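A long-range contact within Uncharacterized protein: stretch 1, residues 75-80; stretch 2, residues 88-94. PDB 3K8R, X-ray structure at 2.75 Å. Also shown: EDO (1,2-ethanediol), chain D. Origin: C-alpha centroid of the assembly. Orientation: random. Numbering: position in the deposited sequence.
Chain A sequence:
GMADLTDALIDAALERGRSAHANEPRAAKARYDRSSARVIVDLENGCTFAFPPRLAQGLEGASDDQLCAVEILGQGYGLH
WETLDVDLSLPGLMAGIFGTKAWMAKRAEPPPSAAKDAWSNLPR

Stretch 1, residues 75-80: QGYGLH
Stretch 2, residues 88-94: LSLPGLM

The contact is an antiparallel strand pairing that runs directly into a helix. Residues 78-80 belong to one strand, which continues beyond the stretch, and 88-89 end another, which begins before it; 90-94 are helical. Backbone angles set the frame: phi/psi is -131/137 at Gly78, -101/131 at Leu79, -116/152 at Leu88 and -95/129 at Ser89, then -67/-50 at Leu90 and -58/-39 at Pro91. Before the strand, Gly76 adopts 168/29 and Tyr77 -102/2. CA-CA distances fix the register: Tyr77-Leu90 5.2 Å, Gly78-Ser89 4.8 Å, Leu79-Leu88 5.3 Å.

Three main-chain hydrogen bonds carry the pairing. Leu79 and Leu88 form the hydrogen-bonded pair, with Leu79 N to Leu88 O at 3.0 Å (155°) and Leu88 N to Leu79 O at 2.9 Å (173°). Leu90 N donates to Tyr77 O at 2.8 Å and 173°, so the first helical residue, whose amide has no acceptor within its own helical turn, is tied to stretch 1. Gly78 and Ser89 are the non-hydrogen-bonded pair; there Gly78 CA approaches Leu88 O at 3.4 Å in a CA-H...O contact (131° at H).

The strand-to-helix turn is stabilised within its own stretch. Ser89 occupies the N-cap, a position suited to a short hydroxyl side chain: with chi1 t (167°), its OG accepts from Gly92 N at 3.1 Å. Leu93 N to Ser89 O (3.0 Å) and Met94 N to Leu90 O (2.8 Å) continue the helix; Met94 is modelled as selenomethionine.

Apolar packing accompanies these bonds. Leu79 and Leu88, both m,t, point to the same sheet face, and both are buried. Leu93, also m,t, directs its CA-CB bond toward stretch 1, bringing its CD1 to 4.1 Å from Leu79 CD1. Leu90 (t,p) likewise points toward stretch 1, with its CD2 3.9 Å from Gly76 O. These branched aliphatic side chains suit a buried site that demands no polar partner. At the more exposed margin, Tyr77 (chi1 m, chi2 -79°) and Pro91 (C-gamma exo) both point sideways; Tyr77 CB lies 4.1 Å from Pro91 CD, and Pro91 CG approaches the tyrosine ring obliquely. Pro91 fits the first helical turn because its nitrogen, lacking a hydrogen, is not needed as a donor there. In all, 332 Å² is buried, summed over both sides.

A 1,2-ethanediol, probably from the crystallisation liquor, accepts from Ser89 N through its O1 at 2.8 Å (167°).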

ATOM      1  N   GLN A  75       2.632 -18.170   1.210  1.00 40.16           N
ATOM      2  CA  GLN A  75       2.784 -18.113  -0.251  1.00 38.95           C
ATOM      3  C   GLN A  75       3.449 -16.738  -0.489  1.00 37.54           C
ATOM      4  O   GLN A  75       4.381 -16.610  -1.284  1.00 38.18           O
ATOM      5  CB  GLN A  75       1.443 -18.277  -0.986  1.00 38.87           C
ATOM      6  N   GLY A  76       2.984 -15.733   0.251  1.00 35.46           N
ATOM      7  CA  GLY A  76       3.612 -14.410   0.283  1.00 33.50           C
ATOM      8  C   GLY A  76       2.741 -13.369   0.963  1.00 33.09           C
ATOM      9  O   GLY A  76       2.832 -12.190   0.644  1.00 32.52           O
ATOM     10  N   TYR A  77       1.907 -13.796   1.914  1.00 33.08           N
ATOM     11  CA  TYR A  77       0.972 -12.901   2.599  1.00 32.63           C
ATOM     12  C   TYR A  77       1.437 -12.496   3.999  1.00 32.96           C
ATOM     13  O   TYR A  77       0.731 -11.768   4.705  1.00 33.76           O
ATOM     14  CB  TYR A  77      -0.402 -13.558   2.707  1.00 32.31           C
ATOM     15  CG  TYR A  77      -0.949 -14.075   1.391  1.00 35.75           C
ATOM     16  CD1 TYR A  77      -1.541 -13.212   0.460  1.00 35.34           C
ATOM     17  CD2 TYR A  77      -0.888 -15.437   1.078  1.00 37.27           C
ATOM     18  CE1 TYR A  77      -2.046 -13.692  -0.751  1.00 34.01           C
ATOM     19  CE2 TYR A  77      -1.390 -15.926  -0.127  1.00 35.93           C
ATOM     20  CZ  TYR A  77      -1.969 -15.052  -1.033  1.00 35.90           C
ATOM     21  OH  TYR A  77      -2.452 -15.551  -2.222  1.00 36.96           O
ATOM     22  N   GLY A  78       2.622 -12.954   4.399  1.00 32.34           N
ATOM     23  CA  GLY A  78       3.157 -12.648   5.719  1.00 31.40           C
ATOM     24  C   GLY A  78       4.592 -12.140   5.747  1.00 31.45           C
ATOM     25  O   GLY A  78       5.476 -12.654   5.043  1.00 30.53           O
ATOM     26  N   LEU A  79       4.804 -11.120   6.576  1.00 31.12           N
ATOM     27  CA  LEU A  79       6.115 -10.547   6.815  1.00 31.70           C
ATOM     28  C   LEU A  79       6.588 -11.114   8.153  1.00 32.88           C
ATOM     29  O   LEU A  79       5.847 -11.090   9.145  1.00 34.03           O
ATOM     30  CB  LEU A  79       6.033  -9.025   6.835  1.00 32.40           C
ATOM     31  CG  LEU A  79       5.544  -8.428   5.509  1.00 30.24           C
ATOM     32  CD1 LEU A  79       5.381  -6.916   5.609  1.00 24.42           C
ATOM     33  CD2 LEU A  79       6.500  -8.823   4.382  1.00 26.97           C
ATOM     34  N   HIS A  80       7.818 -11.627   8.171  1.00 32.47           N
ATOM     35  CA  HIS A  80       8.368 -12.321   9.328  1.00 31.59           C
ATOM     36  C   HIS A  80       9.696 -11.727   9.784  1.00 31.55           C
ATOM     37  O   HIS A  80      10.509 -11.292   8.967  1.00 31.67           O
ATOM     38  CB  HIS A  80       8.544 -13.809   8.942  1.00 32.50           C
ATOM     39  CG  HIS A  80       9.222 -14.667   9.981  1.00 33.48           C
ATOM     40  ND1 HIS A  80       8.569 -15.158  11.096  1.00 31.18           N
ATOM     41  CD2 HIS A  80      10.479 -15.173  10.032  1.00 32.17           C
ATOM     42  CE1 HIS A  80       9.406 -15.892  11.809  1.00 30.50           C
ATOM     43  NE2 HIS A  80      10.571 -15.918  11.186  1.00 32.35           N
ATOM     44  N   LEU A  88       3.490 -10.515  10.823  1.00 28.98           N
ATOM     45  CA  LEU A  88       2.452  -9.566  10.476  1.00 29.50           C
ATOM     46  C   LEU A  88       1.794 -10.062   9.207  1.00 30.25           C
ATOM     47  O   LEU A  88       2.426 -10.755   8.407  1.00 31.40           O
ATOM     48  CB  LEU A  88       3.043  -8.169  10.248  1.00 29.14           C
ATOM     49  CG  LEU A  88       3.874  -7.550  11.381  1.00 30.91           C
ATOM     50  CD1 LEU A  88       4.541  -6.262  10.904  1.00 29.76           C
ATOM     51  CD2 LEU A  88       3.046  -7.300  12.641  1.00 26.19           C
ATOM     52  N   SER A  89       0.522  -9.706   9.034  1.00 29.99           N
ATOM     53  CA  SER A  89      -0.252 -10.072   7.851  1.00 28.92           C
ATOM     54  C   SER A  89      -0.183  -8.938   6.861  1.00 29.21           C
ATOM     55  O   SER A  89      -0.429  -7.810   7.240  1.00 30.92           O
ATOM     56  CB  SER A  89      -1.709 -10.291   8.242  1.00 28.00           C
ATOM     57  OG  SER A  89      -2.532 -10.349   7.099  1.00 26.04           O
ATOM     58  N   LEU A  90       0.158  -9.211   5.606  1.00 30.17           N
ATOM     59  CA  LEU A  90       0.209  -8.143   4.583  1.00 30.57           C
ATOM     60  C   LEU A  90      -1.201  -7.614   4.300  1.00 31.09           C
ATOM     61  O   LEU A  90      -1.430  -6.395   4.328  1.00 31.92           O
ATOM     62  CB  LEU A  90       0.887  -8.627   3.294  1.00 30.33           C
ATOM     63  CG  LEU A  90       0.924  -7.709   2.070  1.00 31.16           C
ATOM     64  CD1 LEU A  90       1.612  -6.366   2.371  1.00 31.77           C
ATOM     65  CD2 LEU A  90       1.627  -8.441   0.936  1.00 26.68           C
ATOM     66  N   PRO A  91      -2.159  -8.525   4.043  1.00 30.79           N
ATOM     67  CA  PRO A  91      -3.512  -8.026   3.806  1.00 30.38           C
ATOM     68  C   PRO A  91      -4.034  -7.213   4.984  1.00 30.70           C
ATOM     69  O   PRO A  91      -4.705  -6.200   4.772  1.00 32.16           O
ATOM     70  CB  PRO A  91      -4.333  -9.303   3.614  1.00 30.26           C
ATOM     71  CG  PRO A  91      -3.349 -10.336   3.183  1.00 30.91           C
ATOM     72  CD  PRO A  91      -2.069  -9.988   3.861  1.00 30.56           C
ATOM     73  N   GLY A  92      -3.724  -7.657   6.204  1.00 29.72           N
ATOM     74  CA  GLY A  92      -4.133  -6.951   7.416  1.00 29.30           C
ATOM     75  C   GLY A  92      -3.550  -5.552   7.432  1.00 29.22           C
ATOM     76  O   GLY A  92      -4.265  -4.572   7.632  1.00 29.75           O
ATOM     77  N   LEU A  93      -2.247  -5.460   7.188  1.00 28.49           N
ATOM     78  CA  LEU A  93      -1.554  -4.176   7.156  1.00 28.24           C
ATOM     79  C   LEU A  93      -2.141  -3.274   6.071  1.00 29.07           C
ATOM     80  O   LEU A  93      -2.304  -2.078   6.270  1.00 28.78           O
ATOM     81  CB  LEU A  93      -0.042  -4.366   6.931  1.00 27.23           C
ATOM     82  CG  LEU A  93       0.791  -4.971   8.072  1.00 24.30           C
ATOM     83  CD1 LEU A  93       2.238  -5.147   7.640  1.00 22.32           C
ATOM     84  CD2 LEU A  93       0.730  -4.114   9.317  1.00 20.75           C
HETATM   85  N   MSE A  94      -2.480  -3.853   4.924  1.00 29.55           N
HETATM   86  CA  MSE A  94      -3.051  -3.063   3.832  1.00 28.72           C
HETATM   87  C   MSE A  94      -4.493  -2.642   4.135  1.00 28.35           C
HETATM   88  O   MSE A  94      -4.980  -1.665   3.586  1.00 28.48           O
HETATM   89  CB  MSE A  94      -2.918  -3.814   2.499  1.00 27.72           C
HETATM   90  CG  MSE A  94      -1.442  -4.068   2.146  1.00 27.02           C
HETATM   91 SE   MSE A  94      -1.082  -4.747   0.369  0.75 18.38          SE
HETATM   92  CE  MSE A  94      -1.728  -3.287  -0.714  1.00 23.71           C
TER
HETATM   93  C1  EDO D 125      -1.665  -9.000  11.871  1.00 63.16           C
HETATM   94  O1  EDO D 125      -0.494  -8.417  11.281  1.00 56.84           O
HETATM   95  C2  EDO D 125      -2.873  -8.076  11.700  1.00 66.27           C
HETATM   96  O2  EDO D 125      -2.562  -6.961  10.844  1.00 67.70           O